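Local coordinates for protein GEO10716p1 (Drosophila melanogaster, PDB 7BTG) that probably removes phosphate from phosphoarginine, as an arginine phosphatase of the low molecular weight protein tyrosine phosphatase family, at residues Q31-D36 with R148-Y153; E18-H23 with E144-F149; Y81-D86 with G112-R117. The protein carries 1 engineered substitution. All coordinates share one frame; numbering follows the deposited sequence.

From the N terminus the chain runs through strand 2-7 into helix 13-27 and then strand 34-39. Contact 2 ties that helix (18-23) to helix 133-154 (144-149) at a buried helix pair. Contact 1 joins the turn entering the next strand (31-36) to the same final helix, a little further on (148-153). Both therefore close long loops that end on one helix; the two loops overlap and cross, contact 1 opening and closing a little later in the chain, and they share Arg-148 and Phe-149. Contact 3, between strand 81-84 and the turn after strand 107-110, is nested inside both. Phe-149 meets its aromatic rings, while a salt bridge from Glu-144 to Arg-117 joins contacts 2 and 3.

Contact 1: Q31-D36 with R148-Y153; sequences QDWYVD and RFLQHY
The indole of Trp-33 reaches helix 133-154 with its six-membered ring, whose edge points at the face of the Tyr-153 ring in a T-shaped stack: the planes stand at 86° and the centroids are 5.3 Å apart. Phe-149 CE1 lies at another part of the indole edge, near its plane, 3.9 Å from Trp-33 CH2. Leu-150 approaches the same corner obliquely through one methyl, CD2, which is 3.4 Å from Trp-33 CH2. In the alpha/beta fold of the low molecular weight phosphatases this joins the turn leading into the outer strand 34-39 to the last helix of the chain. Trp-33 supplies nearly all of the first segment's share, and no hydrogen bond crosses the contact.

Phe-149, Leu-150 and Tyr-153 fall on one side of the helix, with Tyr-153 one turn beyond Phe-149. Tyr-153 has CG anti to the backbone N (chi1 156°), which swings its ring across the end of the indole, the two side chains running antiparallel. The atoms that meet there are Trp-33 CZ2 and Tyr-153 CE2, 3.6 Å apart. Val-25 of helix 13-27 also touches Trp-33, and Leu-150 packs on Leu-24 and Leu-30, so the indole is held where two helices and the turn converge. Tyr-153 is the exposed member of the group, whereas Phe-149 and Leu-150 are buried. At the pyrrole end of the indole, beyond the cis peptide joining Gln-31 to Asp-32, Gln-31 O lies in the ring plane, 3.5 Å from Trp-33 CD1.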
loop_
_atom_site.group_PDB
_atom_site.type_symbol
_atom_site.label_atom_id
_atom_site.label_comp_id
_atom_site.label_asym_id
_atom_site.label_seq_id
_atom_site.Cartn_x
_atom_site.Cartn_y
_atom_site.Cartn_z
ATOM N N GLN A 31 11.044 -1.572 -15.380
ATOM C CA GLN A 31 10.639 -2.950 -15.613
ATOM C C GLN A 31 11.357 -3.794 -14.564
ATOM O O GLN A 31 12.342 -3.316 -13.992
ATOM C CB GLN A 31 11.013 -3.390 -17.028
ATOM C CG GLN A 31 10.234 -2.692 -18.132
ATOM C CD GLN A 31 11.148 -1.957 -19.112
ATOM O OE1 GLN A 31 11.891 -2.584 -19.856
ATOM N NE2 GLN A 31 11.065 -0.629 -19.136
ATOM N N ASP A 32 10.895 -5.005 -14.257
ATOM C CA ASP A 32 9.604 -5.534 -14.648
ATOM C C ASP A 32 8.764 -5.542 -13.379
ATOM O O ASP A 32 8.871 -6.460 -12.562
ATOM C CB ASP A 32 9.741 -6.932 -15.242
ATOM C CG ASP A 32 8.523 -7.343 -16.051
ATOM O OD1 ASP A 32 7.540 -6.560 -16.071
ATOM O OD2 ASP A 32 8.558 -8.446 -16.661
ATOM N N TRP A 33 7.947 -4.503 -13.218
ATOM C CA TRP A 33 7.294 -4.199 -11.955
ATOM C C TRP A 33 5.841 -4.637 -11.975
ATOM O O TRP A 33 5.144 -4.486 -12.983
ATOM C CB TRP A 33 7.370 -2.706 -11.648
ATOM C CG TRP A 33 8.685 -2.289 -11.063
ATOM C CD1 TRP A 33 9.902 -2.296 -11.687
ATOM C CD2 TRP A 33 8.916 -1.802 -9.743
ATOM N NE1 TRP A 33 10.877 -1.847 -10.832
ATOM C CE2 TRP A 33 10.297 -1.532 -9.632
ATOM C CE3 TRP A 33 8.093 -1.564 -8.643
ATOM C CZ2 TRP A 33 10.867 -1.040 -8.462
ATOM C CZ3 TRP A 33 8.662 -1.075 -7.484
ATOM C CH2 TRP A 33 10.032 -0.818 -7.400
ATOM N N TYR A 34 5.397 -5.178 -10.848
ATOM C CA TYR A 34 4.000 -5.517 -10.632
ATOM C C TYR A 34 3.570 -4.990 -9.268
ATOM O O TYR A 34 4.238 -5.238 -8.258
ATOM C CB TYR A 34 3.785 -7.022 -10.729
ATOM C CG TYR A 34 2.360 -7.418 -10.482
ATOM C CD1 TYR A 34 1.350 -6.956 -11.305
ATOM C CD2 TYR A 34 2.019 -8.240 -9.418
ATOM C CE1 TYR A 34 0.040 -7.310 -11.085
ATOM C CE2 TYR A 34 0.711 -8.604 -9.191
ATOM C CZ TYR A 34 -0.275 -8.133 -10.028
ATOM O OH TYR A 34 -1.589 -8.481 -9.818
ATOM N N VAL A 35 2.471 -4.251 -9.247
ATOM C CA VAL A 35 1.976 -3.589 -8.050
ATOM C C VAL A 35 0.523 -4.001 -7.858
ATOM O O VAL A 35 -0.237 -4.080 -8.828
ATOM C CB VAL A 35 2.107 -2.054 -8.161
ATOM C CG1 VAL A 35 1.740 -1.376 -6.850
ATOM C CG2 VAL A 35 3.516 -1.670 -8.584
ATOM N N ASP A 36 0.141 -4.280 -6.614
ATOM C CA ASP A 36 -1.204 -4.747 -6.304
ATOM C C ASP A 36 -1.553 -4.297 -4.889
ATOM O O ASP A 36 -0.728 -3.704 -4.188
ATOM C CB ASP A 36 -1.304 -6.275 -6.465
ATOM C CG ASP A 36 -2.743 -6.781 -6.427
ATOM O OD1 ASP A 36 -2.951 -7.986 -6.143
ATOM O OD2 ASP A 36 -3.663 -5.964 -6.666
ATOM N N ARG A 148 10.853 7.690 -1.696
ATOM C CA ARG A 148 12.096 7.289 -1.045
ATOM C C ARG A 148 12.339 5.797 -1.184
ATOM O O ARG A 148 13.491 5.370 -1.291
ATOM C CB ARG A 148 12.087 7.727 0.418
ATOM C CG ARG A 148 11.965 9.227 0.523
ATOM C CD ARG A 148 12.453 9.784 1.813
ATOM N NE ARG A 148 12.259 11.230 1.827
ATOM C CZ ARG A 148 13.128 12.111 1.333
ATOM N NH1 ARG A 148 14.260 11.698 0.792
ATOM N NH2 ARG A 148 12.862 13.407 1.383
ATOM N N PHE A 149 11.275 4.995 -1.230
ATOM C CA PHE A 149 11.449 3.560 -1.426
ATOM C C PHE A 149 12.101 3.257 -2.771
ATOM O O PHE A 149 12.996 2.408 -2.861
ATOM C CB PHE A 149 10.109 2.835 -1.311
ATOM C CG PHE A 149 10.136 1.436 -1.877
ATOM C CD1 PHE A 149 9.449 1.129 -3.041
ATOM C CD2 PHE A 149 10.873 0.450 -1.270
ATOM C CE1 PHE A 149 9.465 -0.142 -3.570
ATOM C CE2 PHE A 149 10.909 -0.835 -1.799
ATOM C CZ PHE A 149 10.206 -1.126 -2.952
ATOM N N LEU A 150 11.642 3.920 -3.837
ATOM C CA LEU A 150 12.208 3.653 -5.159
ATOM C C LEU A 150 13.664 4.098 -5.221
ATOM O O LEU A 150 14.516 3.394 -5.774
ATOM C CB LEU A 150 11.389 4.366 -6.233
ATOM C CG LEU A 150 9.995 3.860 -6.604
ATOM C CD1 LEU A 150 9.281 4.946 -7.379
ATOM C CD2 LEU A 150 10.077 2.587 -7.431
ATOM N N GLN A 151 13.957 5.262 -4.639
ATOM C CA GLN A 151 15.318 5.765 -4.538
ATOM C C GLN A 151 16.234 4.759 -3.871
ATOM O O GLN A 151 17.418 4.679 -4.214
ATOM C CB GLN A 151 15.307 7.079 -3.760
ATOM C CG GLN A 151 16.643 7.771 -3.644
ATOM C CD GLN A 151 16.804 8.517 -2.323
ATOM O OE1 GLN A 151 15.942 9.307 -1.934
ATOM N NE2 GLN A 151 17.908 8.258 -1.623
ATOM N N HIS A 152 15.706 3.969 -2.929
ATOM C CA HIS A 152 16.541 3.035 -2.183
ATOM C C HIS A 152 16.715 1.712 -2.906
ATOM O O HIS A 152 17.771 1.085 -2.786
ATOM C CB HIS A 152 15.951 2.784 -0.795
ATOM C CG HIS A 152 15.933 3.998 0.084
ATOM N ND1 HIS A 152 15.913 5.284 -0.420
ATOM C CD2 HIS A 152 15.942 4.124 1.434
ATOM C CE1 HIS A 152 15.904 6.149 0.581
ATOM N NE2 HIS A 152 15.922 5.471 1.716
ATOM N N TYR A 153 15.705 1.271 -3.661
ATOM C CA TYR A 153 15.819 -0.017 -4.333
ATOM C C TYR A 153 16.734 0.069 -5.547
ATOM O O TYR A 153 17.431 -0.900 -5.862
ATOM C CB TYR A 153 14.431 -0.534 -4.721
ATOM C CG TYR A 153 14.428 -1.520 -5.872
ATOM C CD1 TYR A 153 14.544 -2.890 -5.655
ATOM C CD2 TYR A 153 14.310 -1.072 -7.185
ATOM C CE1 TYR A 153 14.538 -3.786 -6.727
ATOM C CE2 TYR A 153 14.309 -1.948 -8.249
ATOM C CZ TYR A 153 14.421 -3.301 -8.022
ATOM O OH TYR A 153 14.417 -4.153 -9.113
#

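Contact 2: E18-H23 with E144-F149; sequences EAILKH and ESCERF. With PO4 (phosphate ion), chain C.
Helices 13-27 and 133-154 pack together here through Leu-21 and Cys-146, a helix pair lying over the central parallel sheet of the phosphatase fold. Cys-146 directs its sulfur at the first helix: SG is 4.1 Å from Leu-21 CB and 4.1 Å from Ile-20 CG2. It thus sits against the root of one side chain and the branch methyl of the other, in a purely apolar contact. Leu-21 CG, anti to the backbone N (chi1 -179°), turns the isobutyl end toward the sheet, where Phe-5 and Val-35 lie.

Around the other side of helix 13-27, Lys-22 NZ meets Glu-18 OE2 in a 3.0 Å salt bridge on the anti lone pair of that oxygen. The same ammonium makes a weak hydrogen bond to a phosphate ion, probably from the crystallisation liquor, that His-66 ND1 also binds. Replacing Glu-18 by an alanine would probably leave Lys-22 without its carboxylate mate and Ser-37 OG without its bond to OE1. On helix 133-154, Arg-148 NE points almost straight at Glu-144 OE2 (N-H...O 171°), in the guanidinium plane; OE2 also takes Arg-117 NH1, so two arginines share one oxygen. Strand 2-7 packs against the helix pair, its Phe-5 touching both Leu-21 and Cys-146, while Val-35 of strand 34-39 and Leu-150 of the last helix pack on Leu-21.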
loop_
_atom_site.group_PDB
_atom_site.type_symbol
_atom_site.label_atom_id
_atom_site.label_comp_id
_atom_site.label_asym_id
_atom_site.label_seq_id
_atom_site.Cartn_x
_atom_site.Cartn_y
_atom_site.Cartn_z
ATOM N N GLU A 18 -1.334 1.736 -4.424
ATOM C CA GLU A 18 -1.168 0.939 -5.634
ATOM C C GLU A 18 -1.122 1.817 -6.876
ATOM O O GLU A 18 -0.239 1.666 -7.725
ATOM C CB GLU A 18 -2.292 -0.078 -5.765
ATOM C CG GLU A 18 -2.183 -0.877 -7.051
ATOM C CD GLU A 18 -3.345 -1.819 -7.214
ATOM O OE1 GLU A 18 -4.094 -1.978 -6.235
ATOM O OE2 GLU A 18 -3.508 -2.400 -8.309
ATOM N N ALA A 19 -2.064 2.745 -6.992
ATOM C CA ALA A 19 -2.145 3.575 -8.186
ATOM C C ALA A 19 -0.970 4.550 -8.269
ATOM O O ALA A 19 -0.441 4.803 -9.362
ATOM C CB ALA A 19 -3.469 4.334 -8.187
ATOM N N ILE A 20 -0.557 5.100 -7.121
ATOM C CA ILE A 20 0.563 6.040 -7.065
ATOM C C ILE A 20 1.851 5.380 -7.543
ATOM O O ILE A 20 2.578 5.925 -8.385
ATOM C CB ILE A 20 0.727 6.588 -5.638
ATOM C CG1 ILE A 20 -0.219 7.764 -5.415
ATOM C CG2 ILE A 20 2.188 6.965 -5.370
ATOM C CD1 ILE A 20 -0.329 8.192 -3.972
ATOM N N LEU A 21 2.164 4.207 -6.996
ATOM C CA LEU A 21 3.390 3.526 -7.375
ATOM C C LEU A 21 3.319 3.052 -8.816
ATOM O O LEU A 21 4.335 3.045 -9.525
ATOM C CB LEU A 21 3.652 2.342 -6.443
ATOM C CG LEU A 21 4.951 1.624 -6.797
ATOM C CD1 LEU A 21 6.080 2.640 -6.701
ATOM C CD2 LEU A 21 5.215 0.404 -5.916
ATOM N N LYS A 22 2.127 2.635 -9.257
ATOM C CA LYS A 22 1.941 2.290 -10.662
ATOM C C LYS A 22 2.306 3.461 -11.571
ATOM O O LYS A 22 2.961 3.269 -12.604
ATOM C CB LYS A 22 0.503 1.841 -10.914
ATOM C CG LYS A 22 0.332 0.338 -10.914
ATOM C CD LYS A 22 -1.138 -0.080 -10.876
ATOM C CE LYS A 22 -1.250 -1.604 -10.944
ATOM N NZ LYS A 22 -2.653 -2.043 -11.140
ATOM N N HIS A 23 1.903 4.682 -11.192
ATOM C CA HIS A 23 2.253 5.866 -11.966
ATOM C C HIS A 23 3.756 6.117 -11.938
ATOM O O HIS A 23 4.381 6.314 -12.985
ATOM C CB HIS A 23 1.503 7.088 -11.444
ATOM C CG HIS A 23 1.745 8.337 -12.243
ATOM N ND1 HIS A 23 1.600 8.386 -13.616
ATOM C CD2 HIS A 23 2.129 9.582 -11.863
ATOM C CE1 HIS A 23 1.880 9.605 -14.045
ATOM N NE2 HIS A 23 2.204 10.350 -13.003
ATOM N N GLU A 144 5.474 10.414 -0.686
ATOM C CA GLU A 144 6.869 10.502 -0.272
ATOM C C GLU A 144 7.428 9.123 0.020
ATOM O O GLU A 144 8.554 8.805 -0.396
ATOM C CB GLU A 144 7.042 11.405 0.950
ATOM C CG GLU A 144 8.522 11.564 1.348
ATOM C CD GLU A 144 8.737 12.497 2.538
ATOM O OE1 GLU A 144 7.769 13.180 2.948
ATOM O OE2 GLU A 144 9.881 12.552 3.059
ATOM N N SER A 145 6.636 8.281 0.711
ATOM C CA SER A 145 7.076 6.934 1.061
ATOM C C SER A 145 7.473 6.150 -0.176
ATOM O O SER A 145 8.539 5.529 -0.210
ATOM C CB SER A 145 5.969 6.180 1.817
ATOM O OG SER A 145 5.581 6.834 3.006
ATOM N N CYS A 146 6.613 6.138 -1.199
ATOM C CA CYS A 146 6.963 5.435 -2.429
ATOM C C CYS A 146 8.198 6.050 -3.089
ATOM O O CYS A 146 9.023 5.339 -3.677
ATOM C CB CYS A 146 5.790 5.457 -3.416
ATOM S SG CYS A 146 4.350 4.464 -2.979
ATOM N N GLU A 147 8.319 7.375 -3.046
ATOM C CA GLU A 147 9.468 8.019 -3.679
ATOM C C GLU A 147 10.771 7.591 -3.024
ATOM O O GLU A 147 11.707 7.160 -3.706
ATOM C CB GLU A 147 9.316 9.528 -3.617
ATOM C CG GLU A 147 8.091 9.995 -4.320
ATOM C CD GLU A 147 8.289 11.293 -5.005
ATOM O OE1 GLU A 147 9.244 11.397 -5.799
ATOM O OE2 GLU A 147 7.498 12.215 -4.722
ATOM N N ARG A 148 10.853 7.690 -1.696
ATOM C CA ARG A 148 12.096 7.289 -1.045
ATOM C C ARG A 148 12.339 5.797 -1.184
ATOM O O ARG A 148 13.491 5.370 -1.291
ATOM C CB ARG A 148 12.087 7.727 0.418
ATOM C CG ARG A 148 11.965 9.227 0.523
ATOM C CD ARG A 148 12.453 9.784 1.813
ATOM N NE ARG A 148 12.259 11.230 1.827
ATOM C CZ ARG A 148 13.128 12.111 1.333
ATOM N NH1 ARG A 148 14.260 11.698 0.792
ATOM N NH2 ARG A 148 12.862 13.407 1.383
ATOM N N PHE A 149 11.275 4.995 -1.230
ATOM C CA PHE A 149 11.449 3.560 -1.426
ATOM C C PHE A 149 12.101 3.257 -2.771
ATOM O O PHE A 149 12.996 2.408 -2.861
ATOM C CB PHE A 149 10.109 2.835 -1.311
ATOM C CG PHE A 149 10.136 1.436 -1.877
ATOM C CD1 PHE A 149 9.449 1.129 -3.041
ATOM C CD2 PHE A 149 10.873 0.450 -1.270
ATOM C CE1 PHE A 149 9.465 -0.142 -3.570
ATOM C CE2 PHE A 149 10.909 -0.835 -1.799
ATOM C CZ PHE A 149 10.206 -1.126 -2.952
HETATM P P PO4 C . -5.889 -4.257 -10.075
HETATM O O1 PO4 C . -4.871 -4.365 -11.191
HETATM O O2 PO4 C . -6.221 -2.805 -9.781
HETATM O O3 PO4 C . -7.153 -4.951 -10.514
HETATM O O4 PO4 C . -5.353 -5.011 -8.863
#

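Contact 3: Y81-D86 with G112-R117; sequences YIFAMD and GSYIGR
One water joins Met-85 to Gly-112: it donates to Met-85 O at 3.0 Å and accepts from Gly-112 N at 2.7 Å. This bridge links the end of strand 81-84 to Gly-112 in the 3-10 segment that follows strand 107-110, where no direct hydrogen bond passes between the two segments. The turn is closed by its own bond from Ile-115 N to Gly-112 O.

Toward the N-terminal end of strand 81-84 the contact becomes aromatic. Tyr-114 reaches across from the turn, its side chain crossing those of Tyr-81 and Phe-83 at about a right angle. Its CE2 lies 3.8 Å from Phe-83 CE1, and its phenol OH ends 4.0 Å from Tyr-81 CE1, a van der Waals approach. That hydroxyl has its polar partner in Gln-109 OE1, a hydrogen bond that tethers the phenol end to strand 107-110. Tyr-114 CG is anti to the carbonyl carbon (chi1 -74°), which carries the ring toward the strand. Phe-149 of the last helix meets all three rings edge-to-face, and Phe-5 meets Phe-83 from strand 2-7.

Beyond the C-terminal end of the strand, Asp-86 stands at the N-cap position of helix 87-99, though its side chain makes no capping bond; its OD2 instead forms a salt bridge with Arg-13. The rings pack between the parallel sheet and the final helix, Phe-83 buried, in the strand order 2-1-3-4 of the low molecular weight phosphatase fold.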
loop_
_atom_site.group_PDB
_atom_site.type_symbol
_atom_site.label_atom_id
_atom_site.label_comp_id
_atom_site.label_asym_id
_atom_site.label_seq_id
_atom_site.Cartn_x
_atom_site.Cartn_y
_atom_site.Cartn_z
ATOM N N TYR A 81 7.844 -7.229 -1.676
ATOM C CA TYR A 81 7.540 -6.314 -0.589
ATOM C C TYR A 81 6.046 -6.368 -0.334
ATOM O O TYR A 81 5.259 -6.411 -1.282
ATOM C CB TYR A 81 7.984 -4.881 -0.923
ATOM C CG TYR A 81 9.473 -4.721 -0.820
ATOM C CD1 TYR A 81 10.046 -4.272 0.351
ATOM C CD2 TYR A 81 10.316 -5.067 -1.887
ATOM C CE1 TYR A 81 11.419 -4.145 0.475
ATOM C CE2 TYR A 81 11.701 -4.931 -1.782
ATOM C CZ TYR A 81 12.245 -4.470 -0.588
ATOM O OH TYR A 81 13.609 -4.327 -0.422
ATOM N N ILE A 82 5.668 -6.412 0.938
ATOM C CA ILE A 82 4.292 -6.210 1.379
ATOM C C ILE A 82 4.327 -5.074 2.388
ATOM O O ILE A 82 4.998 -5.176 3.420
ATOM C CB ILE A 82 3.686 -7.479 1.994
ATOM C CG1 ILE A 82 3.661 -8.613 0.973
ATOM C CG2 ILE A 82 2.308 -7.195 2.480
ATOM C CD1 ILE A 82 3.155 -9.919 1.545
ATOM N N PHE A 83 3.657 -3.981 2.065
ATOM C CA PHE A 83 3.714 -2.752 2.845
ATOM C C PHE A 83 2.444 -2.605 3.668
ATOM O O PHE A 83 1.341 -2.613 3.115
ATOM C CB PHE A 83 3.900 -1.540 1.937
ATOM C CG PHE A 83 5.270 -1.470 1.312
ATOM C CD1 PHE A 83 6.400 -1.382 2.115
ATOM C CD2 PHE A 83 5.428 -1.501 -0.060
ATOM C CE1 PHE A 83 7.656 -1.334 1.564
ATOM C CE2 PHE A 83 6.682 -1.448 -0.618
ATOM C CZ PHE A 83 7.799 -1.352 0.198
ATOM N N ALA A 84 2.614 -2.485 4.980
ATOM C CA ALA A 84 1.549 -2.096 5.891
ATOM C C ALA A 84 1.458 -0.577 6.004
ATOM O O ALA A 84 2.453 0.139 5.862
ATOM C CB ALA A 84 1.812 -2.698 7.278
ATOM N N MET A 85 0.252 -0.080 6.266
ATOM C CA MET A 85 0.090 1.341 6.565
ATOM C C MET A 85 0.258 1.637 8.046
ATOM O O MET A 85 0.730 2.728 8.407
ATOM C CB MET A 85 -1.291 1.824 6.107
ATOM C CG MET A 85 -1.581 1.495 4.676
ATOM S SD MET A 85 -0.499 2.459 3.538
ATOM C CE MET A 85 -0.431 1.302 2.176
ATOM N N ASP A 86 -0.082 0.649 8.880
ATOM C CA ASP A 86 -0.295 0.697 10.322
ATOM C C ASP A 86 0.601 -0.312 11.017
ATOM O O ASP A 86 0.930 -1.364 10.460
ATOM C CB ASP A 86 -1.738 0.276 10.713
ATOM C CG ASP A 86 -2.683 1.378 10.616
ATOM O OD1 ASP A 86 -2.235 2.502 10.922
ATOM O OD2 ASP A 86 -3.845 1.135 10.230
ATOM N N GLY A 112 5.485 3.690 5.702
ATOM C CA GLY A 112 5.884 5.002 6.160
ATOM C C GLY A 112 7.242 5.042 6.811
ATOM O O GLY A 112 7.752 6.137 7.049
ATOM N N SER A 113 7.852 3.889 7.081
ATOM C CA SER A 113 9.221 3.902 7.587
ATOM C C SER A 113 10.203 4.434 6.553
ATOM O O SER A 113 11.345 4.742 6.907
ATOM C CB SER A 113 9.647 2.498 8.057
ATOM O OG SER A 113 9.968 1.638 6.977
ATOM N N TYR A 114 9.795 4.543 5.285
ATOM C CA TYR A 114 10.659 5.159 4.286
ATOM C C TYR A 114 10.591 6.674 4.304
ATOM O O TYR A 114 11.427 7.316 3.664
ATOM C CB TYR A 114 10.321 4.647 2.890
ATOM C CG TYR A 114 10.797 3.247 2.691
ATOM C CD1 TYR A 114 12.071 2.989 2.229
ATOM C CD2 TYR A 114 9.987 2.171 3.023
ATOM C CE1 TYR A 114 12.526 1.693 2.073
ATOM C CE2 TYR A 114 10.427 0.879 2.879
ATOM C CZ TYR A 114 11.696 0.640 2.404
ATOM O OH TYR A 114 12.125 -0.656 2.255
ATOM N N ILE A 115 9.626 7.261 5.012
ATOM C CA ILE A 115 9.551 8.717 5.050
ATOM C C ILE A 115 10.813 9.298 5.675
ATOM O O ILE A 115 11.342 10.316 5.210
ATOM C CB ILE A 115 8.285 9.179 5.796
ATOM C CG1 ILE A 115 7.048 8.892 4.951
ATOM C CG2 ILE A 115 8.366 10.675 6.094
ATOM C CD1 ILE A 115 5.792 9.552 5.475
ATOM N N GLY A 116 11.324 8.654 6.724
ATOM C CA GLY A 116 12.519 9.111 7.395
ATOM C C GLY A 116 12.275 10.021 8.573
ATOM O O GLY A 116 13.241 10.538 9.145
ATOM N N ARG A 117 11.018 10.262 8.934
ATOM C CA ARG A 117 10.665 11.018 10.131
ATOM C C ARG A 117 9.731 10.142 10.942
ATOM O O ARG A 117 8.567 9.968 10.566
ATOM C CB ARG A 117 9.990 12.344 9.781
ATOM C CG ARG A 117 10.763 13.168 8.782
ATOM C CD ARG A 117 10.109 14.509 8.532
ATOM N NE ARG A 117 8.834 14.399 7.818
ATOM C CZ ARG A 117 8.710 14.178 6.509
ATOM N NH1 ARG A 117 9.779 14.015 5.733
ATOM N NH2 ARG A 117 7.502 14.101 5.968
HETATM O O HOH W 1 3.306 3.641 7.215
#